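Local coordinates for protein pectate lyase (Paenibacillus sp. 0602, PDB 5GT5) that catalyses the endo-acting, eliminative depolymerisation of polygalacturonate and, most likely, of partly methylated pectins, probably with calcium as cofactor, at residues L265-Y270 with A287-M292; V336-I341 with D414-L419. The protein carries 1 engineered substitution. One frame throughout, in Å; residues are numbered along the deposited sequence.

Contact 1. Residues L265-Y270 with A287-M292; sequences LHHNVY and AYNIIM
The side chains of H266 and Y288 form the close-packed part, side by side on one sheet face, their rings nearly parallel (6°) but slid apart. H266 CB sits over the centre of the phenol ring, 3.4 Å from its centroid, while Y288 OH lies over the imidazole. Both take the crowded position, CG between backbone N and carbonyl carbon (chi1 78° and 69°), which starts both side chains off in the same direction. An alanine in place of Y288 would probably uncover this face of H266 and leave T10 OG1 without the phenol's hydrogen bond. Next along, N289 CB covers one face of the H267 ring, and H267 ND1 shares a hydrogen bond with H266 ND1 (2.8 Å). D414 binds H267 NE2 through its carboxylate and N289 OD1 through its backbone N, while N289 ND2 goes to K338 O. Parallel-strand bonds flank this turn: Y288 N to L265 O (2.9 Å) before it, I291 N to N268 O (3.0 Å) after it. The looser side is at partly exposed V269, which meets the I291 side chain through one methyl pair, CG2 to CD1 (4.2 Å). Parallel strands stacked in register, each broken by a bend at the same place, are characteristic of successive coils in the right-handed parallel beta-helix of polysaccharide lyase family 1.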
ATOM      1  N   LEU A 265      12.706  -4.534 -11.164  1.00  5.78           N
ATOM      2  CA  LEU A 265      13.797  -5.539 -11.155  1.00  4.74           C
ATOM      3  C   LEU A 265      15.120  -4.799 -11.346  1.00  6.44           C
ATOM      4  O   LEU A 265      15.242  -4.019 -12.294  1.00  6.88           O
ATOM      5  CB  LEU A 265      13.637  -6.515 -12.332  1.00  7.19           C
ATOM      6  CG  LEU A 265      12.255  -7.162 -12.492  1.00  6.90           C
ATOM      7  CD1 LEU A 265      12.214  -8.002 -13.755  1.00  8.73           C
ATOM      8  CD2 LEU A 265      11.900  -8.012 -11.263  1.00  8.55           C
ATOM      9  N   HIS A 266      16.119  -5.020 -10.502  1.00  6.63           N
ATOM     10  CA  HIS A 266      17.395  -4.348 -10.745  1.00  5.70           C
ATOM     11  C   HIS A 266      18.569  -5.061 -10.129  1.00  5.68           C
ATOM     12  O   HIS A 266      18.440  -5.700  -9.065  1.00  6.30           O
ATOM     13  CB  HIS A 266      17.363  -2.848 -10.372  1.00  5.35           C
ATOM     14  CG  HIS A 266      17.472  -2.560  -8.921  1.00  7.03           C
ATOM     15  ND1 HIS A 266      18.693  -2.412  -8.282  1.00  9.16           N
ATOM     16  CD2 HIS A 266      16.527  -2.345  -7.971  1.00  6.86           C
ATOM     17  CE1 HIS A 266      18.488  -2.147  -7.012  1.00  7.65           C
ATOM     18  NE2 HIS A 266      17.176  -2.097  -6.790  1.00  8.04           N
ATOM     19  N   HIS A 267      19.720  -4.971 -10.809  1.00  7.51           N
ATOM     20  CA  HIS A 267      20.943  -5.654 -10.344  1.00  5.77           C
ATOM     21  C   HIS A 267      20.690  -7.147 -10.133  1.00  6.78           C
ATOM     22  O   HIS A 267      21.199  -7.772  -9.204  1.00  7.32           O
ATOM     23  CB  HIS A 267      21.538  -4.949  -9.096  1.00  8.43           C
ATOM     24  CG  HIS A 267      22.057  -3.580  -9.402  1.00  9.15           C
ATOM     25  ND1 HIS A 267      21.256  -2.448  -9.387  1.00  8.11           N
ATOM     26  CD2 HIS A 267      23.280  -3.151  -9.826  1.00  9.59           C
ATOM     27  CE1 HIS A 267      21.953  -1.405  -9.784  1.00  8.44           C
ATOM     28  NE2 HIS A 267      23.198  -1.802 -10.037  1.00  9.54           N
ATOM     29  N   ASN A 268      19.885  -7.723 -11.030  1.00  7.06           N
ATOM     30  CA  ASN A 268      19.643  -9.169 -11.034  1.00  6.18           C
ATOM     31  C   ASN A 268      20.342  -9.813 -12.194  1.00  6.23           C
ATOM     32  O   ASN A 268      20.498  -9.193 -13.258  1.00  7.23           O
ATOM     33  CB  ASN A 268      18.162  -9.522 -11.173  1.00  6.39           C
ATOM     34  CG  ASN A 268      17.323  -9.014 -10.030  1.00  6.73           C
ATOM     35  OD1 ASN A 268      17.804  -8.844  -8.887  1.00  6.35           O
ATOM     36  ND2 ASN A 268      16.042  -8.767 -10.325  1.00  5.46           N
ATOM     37  N   VAL A 269      20.753 -11.062 -12.000  1.00  6.01           N
ATOM     38  CA  VAL A 269      21.297 -11.879 -13.099  1.00  5.78           C
ATOM     39  C   VAL A 269      20.326 -12.998 -13.420  1.00  6.25           C
ATOM     40  O   VAL A 269      19.944 -13.768 -12.527  1.00  7.94           O
ATOM     41  CB  VAL A 269      22.674 -12.483 -12.730  1.00  6.60           C
ATOM     42  CG1 VAL A 269      23.202 -13.422 -13.838  1.00  9.19           C
ATOM     43  CG2 VAL A 269      23.678 -11.386 -12.440  1.00  9.71           C
ATOM     44  N   TYR A 270      19.903 -13.069 -14.684  1.00  6.17           N
ATOM     45  CA  TYR A 270      19.024 -14.135 -15.181  1.00  4.77           C
ATOM     46  C   TYR A 270      19.866 -14.996 -16.099  1.00  4.56           C
ATOM     47  O   TYR A 270      20.063 -14.646 -17.269  1.00  7.35           O
ATOM     48  CB  TYR A 270      17.823 -13.540 -15.952  1.00  6.83           C
ATOM     49  CG  TYR A 270      16.917 -12.715 -15.044  1.00  5.34           C
ATOM     50  CD1 TYR A 270      15.916 -13.323 -14.300  1.00  5.70           C
ATOM     51  CD2 TYR A 270      17.089 -11.336 -14.937  1.00  5.89           C
ATOM     52  CE1 TYR A 270      15.122 -12.586 -13.417  1.00  6.55           C
ATOM     53  CE2 TYR A 270      16.277 -10.572 -14.096  1.00  5.95           C
ATOM     54  CZ  TYR A 270      15.304 -11.212 -13.331  1.00  6.79           C
ATOM     55  OH  TYR A 270      14.518 -10.456 -12.495  1.00  6.43           O
ATOM     56  N   ALA A 287      12.739  -2.610 -15.314  1.00  6.58           N
ATOM     57  CA  ALA A 287      13.982  -3.337 -15.094  1.00  5.45           C
ATOM     58  C   ALA A 287      15.145  -2.417 -15.443  1.00  8.64           C
ATOM     59  O   ALA A 287      15.193  -1.821 -16.521  1.00  8.95           O
ATOM     60  CB  ALA A 287      14.028  -4.589 -15.925  1.00  5.06           C
ATOM     61  N   TYR A 288      16.069  -2.275 -14.507  1.00  6.46           N
ATOM     62  CA  TYR A 288      17.298  -1.541 -14.787  1.00  7.57           C
ATOM     63  C   TYR A 288      18.507  -2.290 -14.284  1.00  6.15           C
ATOM     64  O   TYR A 288      18.458  -2.980 -13.267  1.00  6.11           O
ATOM     65  CB  TYR A 288      17.250  -0.104 -14.247  1.00  7.97           C
ATOM     66  CG  TYR A 288      17.278   0.109 -12.728  1.00  8.33           C
ATOM     67  CD1 TYR A 288      16.093   0.131 -11.983  1.00  7.32           C
ATOM     68  CD2 TYR A 288      18.491   0.353 -12.047  1.00  8.59           C
ATOM     69  CE1 TYR A 288      16.111   0.410 -10.624  1.00  8.89           C
ATOM     70  CE2 TYR A 288      18.515   0.615 -10.667  1.00  8.72           C
ATOM     71  CZ  TYR A 288      17.323   0.613  -9.971  1.00  8.76           C
ATOM     72  OH  TYR A 288      17.322   0.873  -8.621  1.00 10.62           O
ATOM     73  N   ASN A 289      19.620  -2.183 -15.013  1.00  7.55           N
ATOM     74  CA  ASN A 289      20.859  -2.848 -14.609  1.00  5.76           C
ATOM     75  C   ASN A 289      20.625  -4.321 -14.318  1.00  5.72           C
ATOM     76  O   ASN A 289      21.083  -4.839 -13.297  1.00  8.17           O
ATOM     77  CB  ASN A 289      21.483  -2.182 -13.370  1.00  7.52           C
ATOM     78  CG  ASN A 289      22.051  -0.775 -13.638  1.00  9.05           C
ATOM     79  OD1 ASN A 289      22.157   0.014 -12.697  1.00 10.83           O
ATOM     80  ND2 ASN A 289      22.441  -0.474 -14.878  1.00  9.03           N
ATOM     81  N   ILE A 290      19.909  -4.994 -15.221  1.00  7.09           N
ATOM     82  CA  ILE A 290      19.793  -6.460 -15.131  1.00  6.43           C
ATOM     83  C   ILE A 290      20.589  -7.108 -16.240  1.00  6.73           C
ATOM     84  O   ILE A 290      20.965  -6.432 -17.208  1.00  7.01           O
ATOM     85  CB  ILE A 290      18.317  -6.980 -15.131  1.00  5.58           C
ATOM     86  CG1 ILE A 290      17.599  -6.708 -16.466  1.00  7.11           C
ATOM     87  CG2 ILE A 290      17.550  -6.362 -13.922  1.00  8.04           C
ATOM     88  CD1 ILE A 290      16.320  -7.553 -16.630  1.00  8.40           C
ATOM     89  N   ILE A 291      20.867  -8.403 -16.091  1.00  6.16           N
ATOM     90  CA  ILE A 291      21.556  -9.203 -17.105  1.00  6.95           C
ATOM     91  C   ILE A 291      20.665 -10.368 -17.487  1.00  7.81           C
ATOM     92  O   ILE A 291      20.184 -11.087 -16.596  1.00  7.63           O
ATOM     93  CB  ILE A 291      22.876  -9.754 -16.569  1.00  7.11           C
ATOM     94  CG1 ILE A 291      23.808  -8.593 -16.219  1.00  9.73           C
ATOM     95  CG2 ILE A 291      23.546 -10.670 -17.601  1.00  8.90           C
ATOM     96  CD1 ILE A 291      25.102  -9.048 -15.598  1.00 13.56           C
ATOM     97  N   MET A 292      20.403 -10.539 -18.789  1.00  5.93           N
ATOM     98  CA  MET A 292      19.751 -11.755 -19.270  1.00  6.78           C
ATOM     99  C   MET A 292      20.816 -12.450 -20.092  1.00  7.09           C
ATOM    100  O   MET A 292      21.114 -12.004 -21.199  1.00  9.07           O
ATOM    101  CB  MET A 292      18.563 -11.451 -20.187  1.00  8.37           C
ATOM    102  CG  MET A 292      17.507 -10.494 -19.612  1.00  5.71           C
ATOM    103  SD  MET A 292      16.277 -10.196 -20.921  1.00  8.27           S
ATOM    104  CE  MET A 292      15.472  -8.720 -20.308  1.00  9.80           C
TER

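Contact 2. Residues V336-I341 with D414-L419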
ATOM      1  N   VAL A 336      12.990  -1.468 -19.927  1.00  9.08           N
ATOM      2  CA  VAL A 336      14.295  -2.065 -19.574  1.00  7.37           C
ATOM      3  C   VAL A 336      15.370  -1.061 -19.899  1.00  9.32           C
ATOM      4  O   VAL A 336      15.375  -0.518 -21.012  1.00  8.61           O
ATOM      5  CB  VAL A 336      14.556  -3.338 -20.367  1.00  5.95           C
ATOM      6  CG1 VAL A 336      15.937  -3.890 -20.024  1.00  8.94           C
ATOM      7  CG2 VAL A 336      13.451  -4.376 -20.087  1.00  8.32           C
ATOM      8  N   GLU A 337      16.264  -0.771 -18.960  1.00  7.95           N
ATOM      9  CA  GLU A 337      17.350   0.158 -19.262  1.00  8.98           C
ATOM     10  C   GLU A 337      18.689  -0.239 -18.685  1.00  7.54           C
ATOM     11  O   GLU A 337      18.770  -0.895 -17.637  1.00  7.96           O
ATOM     12  CB  GLU A 337      17.006   1.597 -18.902  1.00 15.52           C
ATOM     13  CG  GLU A 337      16.825   1.849 -17.463  1.00 14.51           C
ATOM     14  CD  GLU A 337      16.257   3.243 -17.150  1.00 19.08           C
ATOM     15  OE1 GLU A 337      16.476   4.220 -17.918  1.00 17.96           O
ATOM     16  OE2 GLU A 337      15.537   3.340 -16.141  1.00 13.85           O
ATOM     17  N   LYS A 338      19.749   0.186 -19.365  1.00  7.88           N
ATOM     18  CA  LYS A 338      21.103   0.040 -18.870  1.00  7.75           C
ATOM     19  C   LYS A 338      21.365  -1.402 -18.482  1.00  6.98           C
ATOM     20  O   LYS A 338      21.906  -1.695 -17.429  1.00  8.28           O
ATOM     21  CB  LYS A 338      21.336   1.005 -17.693  1.00  9.56           C
ATOM     22  CG  LYS A 338      21.129   2.483 -18.018  1.00 10.38           C
ATOM     23  CD  LYS A 338      22.342   3.106 -18.705  1.00 12.95           C
ATOM     24  CE  LYS A 338      22.094   4.597 -18.991  1.00 13.07           C
ATOM     25  NZ  LYS A 338      23.220   5.183 -19.779  1.00 15.81           N
ATOM     26  N   SER A 339      20.947  -2.307 -19.350  1.00  6.39           N
ATOM     27  CA  SER A 339      21.074  -3.726 -19.065  1.00  7.18           C
ATOM     28  C   SER A 339      21.999  -4.410 -20.070  1.00  7.82           C
ATOM     29  O   SER A 339      22.524  -3.751 -20.981  1.00  7.58           O
ATOM     30  CB  SER A 339      19.687  -4.349 -19.039  1.00  7.64           C
ATOM     31  OG  SER A 339      18.964  -3.835 -17.912  1.00  6.54           O
ATOM     32  N   VAL A 340      22.239  -5.703 -19.852  1.00  8.36           N
ATOM     33  CA  VAL A 340      23.044  -6.542 -20.739  1.00  6.45           C
ATOM     34  C   VAL A 340      22.231  -7.775 -21.115  1.00  8.01           C
ATOM     35  O   VAL A 340      21.705  -8.470 -20.231  1.00  8.66           O
ATOM     36  CB  VAL A 340      24.328  -6.989 -20.006  1.00  7.53           C
ATOM     37  CG1 VAL A 340      25.124  -7.933 -20.898  1.00 11.77           C
ATOM     38  CG2 VAL A 340      25.154  -5.763 -19.584  1.00 10.07           C
ATOM     39  N   ILE A 341      22.105  -8.041 -22.416  1.00  6.78           N
ATOM     40  CA  ILE A 341      21.337  -9.177 -22.921  1.00  6.17           C
ATOM     41  C   ILE A 341      22.232  -9.952 -23.865  1.00  7.95           C
ATOM     42  O   ILE A 341      22.769  -9.385 -24.835  1.00 10.50           O
ATOM     43  CB  ILE A 341      20.063  -8.698 -23.652  1.00  6.83           C
ATOM     44  CG1 ILE A 341      19.176  -7.925 -22.651  1.00  7.22           C
ATOM     45  CG2 ILE A 341      19.274  -9.864 -24.231  1.00  7.93           C
ATOM     46  CD1 ILE A 341      17.913  -7.353 -23.262  1.00  8.91           C
ATOM     47  N   ASP A 414      23.718   2.348 -13.153  1.00 12.19           N
ATOM     48  CA  ASP A 414      25.091   2.007 -13.493  1.00 10.51           C
ATOM     49  C   ASP A 414      25.242   1.837 -14.979  1.00 13.91           C
ATOM     50  O   ASP A 414      24.254   1.630 -15.685  1.00 13.11           O
ATOM     51  CB  ASP A 414      25.523   0.710 -12.821  1.00 11.20           C
ATOM     52  CG  ASP A 414      25.410   0.775 -11.329  1.00 13.76           C
ATOM     53  OD1 ASP A 414      25.405   1.903 -10.781  1.00 18.11           O
ATOM     54  OD2 ASP A 414      25.323  -0.304 -10.699  1.00 15.90           O
ATOM     55  N   ASP A 415      26.479   1.950 -15.459  1.00 13.69           N
ATOM     56  CA  ASP A 415      26.710   1.726 -16.883  1.00 13.71           C
ATOM     57  C   ASP A 415      26.647   0.241 -17.204  1.00 12.12           C
ATOM     58  O   ASP A 415      27.243  -0.582 -16.519  1.00 13.05           O
ATOM     59  CB  ASP A 415      28.057   2.285 -17.342  1.00 15.09           C
ATOM     60  CG  ASP A 415      28.125   2.376 -18.848  1.00 19.16           C
ATOM     61  OD1 ASP A 415      28.442   1.370 -19.490  1.00 15.90           O
ATOM     62  OD2 ASP A 415      27.785   3.442 -19.413  1.00 32.02           O
ATOM     63  N   PRO A 416      25.946  -0.116 -18.281  1.00 10.82           N
ATOM     64  CA  PRO A 416      25.893  -1.551 -18.579  1.00  7.70           C
ATOM     65  C   PRO A 416      27.241  -2.175 -18.928  1.00 11.08           C
ATOM     66  O   PRO A 416      27.372  -3.388 -18.823  1.00 11.32           O
ATOM     67  CB  PRO A 416      24.929  -1.624 -19.769  1.00 11.51           C
ATOM     68  CG  PRO A 416      24.972  -0.239 -20.359  1.00  8.45           C
ATOM     69  CD  PRO A 416      25.145   0.684 -19.227  1.00  9.39           C
ATOM     70  N   SER A 417      28.232  -1.380 -19.329  1.00 11.80           N
ATOM     71  CA  SER A 417      29.497  -1.994 -19.776  1.00 12.90           C
ATOM     72  C   SER A 417      30.293  -2.675 -18.673  1.00 16.05           C
ATOM     73  O   SER A 417      31.120  -3.543 -18.963  1.00 17.40           O
ATOM     74  CB  SER A 417      30.413  -0.985 -20.490  1.00 14.57           C
ATOM     75  OG  SER A 417      30.852   0.024 -19.595  1.00 20.56           O
ATOM     76  N   THR A 418      30.019  -2.324 -17.429  1.00 14.64           N
ATOM     77  CA  THR A 418      30.741  -2.946 -16.313  1.00 14.99           C
ATOM     78  C   THR A 418      29.807  -3.773 -15.439  1.00 17.80           C
ATOM     79  O   THR A 418      30.175  -4.242 -14.359  1.00 15.42           O
ATOM     80  CB  THR A 418      31.472  -1.870 -15.500  1.00 19.23           C
ATOM     81  OG1 THR A 418      30.550  -0.850 -15.101  1.00 19.66           O
ATOM     82  CG2 THR A 418      32.604  -1.248 -16.325  1.00 27.56           C
ATOM     83  N   LEU A 419      28.586  -3.964 -15.920  1.00 11.49           N
ATOM     84  CA  LEU A 419      27.548  -4.588 -15.096  1.00  8.90           C
ATOM     85  C   LEU A 419      27.784  -6.082 -14.896  1.00 10.51           C
ATOM     86  O   LEU A 419      27.571  -6.610 -13.807  1.00 12.79           O
ATOM     87  CB  LEU A 419      26.188  -4.360 -15.762  1.00 12.66           C
ATOM     88  CG  LEU A 419      24.969  -4.801 -14.944  1.00 10.96           C
ATOM     89  CD1 LEU A 419      24.842  -3.973 -13.710  1.00 13.05           C
ATOM     90  CD2 LEU A 419      23.689  -4.665 -15.763  1.00 11.31           C
TER
HETATM   91  O   HOH W   1      25.613   4.560 -18.386  1.00 25.84           O
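P416 and L419 pack against K338, S339 and V340, at a bend of the parallel beta-helix where the segment leading into helix 419-423 lies across a coil. The lysine bends early: CG is anti to its carbonyl carbon, and a chi2 of -81° then folds CD back to within 3.7 Å of P416 CD. CB of K338 meanwhile rests 3.6 Å from D414 O, so the aliphatic part of the chain spans both residues. On the other side of the bend V340 points toward the loop, its CG2 anti to the carbonyl carbon and 3.3 Å from P416 O. The proline ring tucks in between, CB 3.4 Å from S339 O. L419 follows, and its CD2 comes 3.8 Å from K338 O. The loop has its own brace, an Asx turn, D415 OD1 accepting from S417 N, with S417 OG adding a second bond to the same oxygen. Among the charged groups, K338 NZ forms a salt bridge with D368, and D415 OD2 one with R379. The lysine and D415 stay 4.9 Å apart, NZ to OD2, and a water joins them, accepting from K338 NZ and donating to D415 OD2 at 2.6 Å.

Followed from the N terminus, the chain closes contact 1 first: residues 265-270 meet 287-292 after only 16 intervening residues, a single turn of the beta-helix. The next coil brings in 336-341, whose strands lie beside 284-288 and 291-293, with M292 N 2.8 Å from V340 O. From there a much longer excursion of 72 residues ends when 414-419 returns to close contact 2. The two loops therefore neither nest nor cross but stand in series, and the centres of the two contacts are about 8 Å apart. Local coil stacking and distant C-terminal return are joined again by D414, which reaches H267 on one coil and N289 on the next, tying the late loop to both.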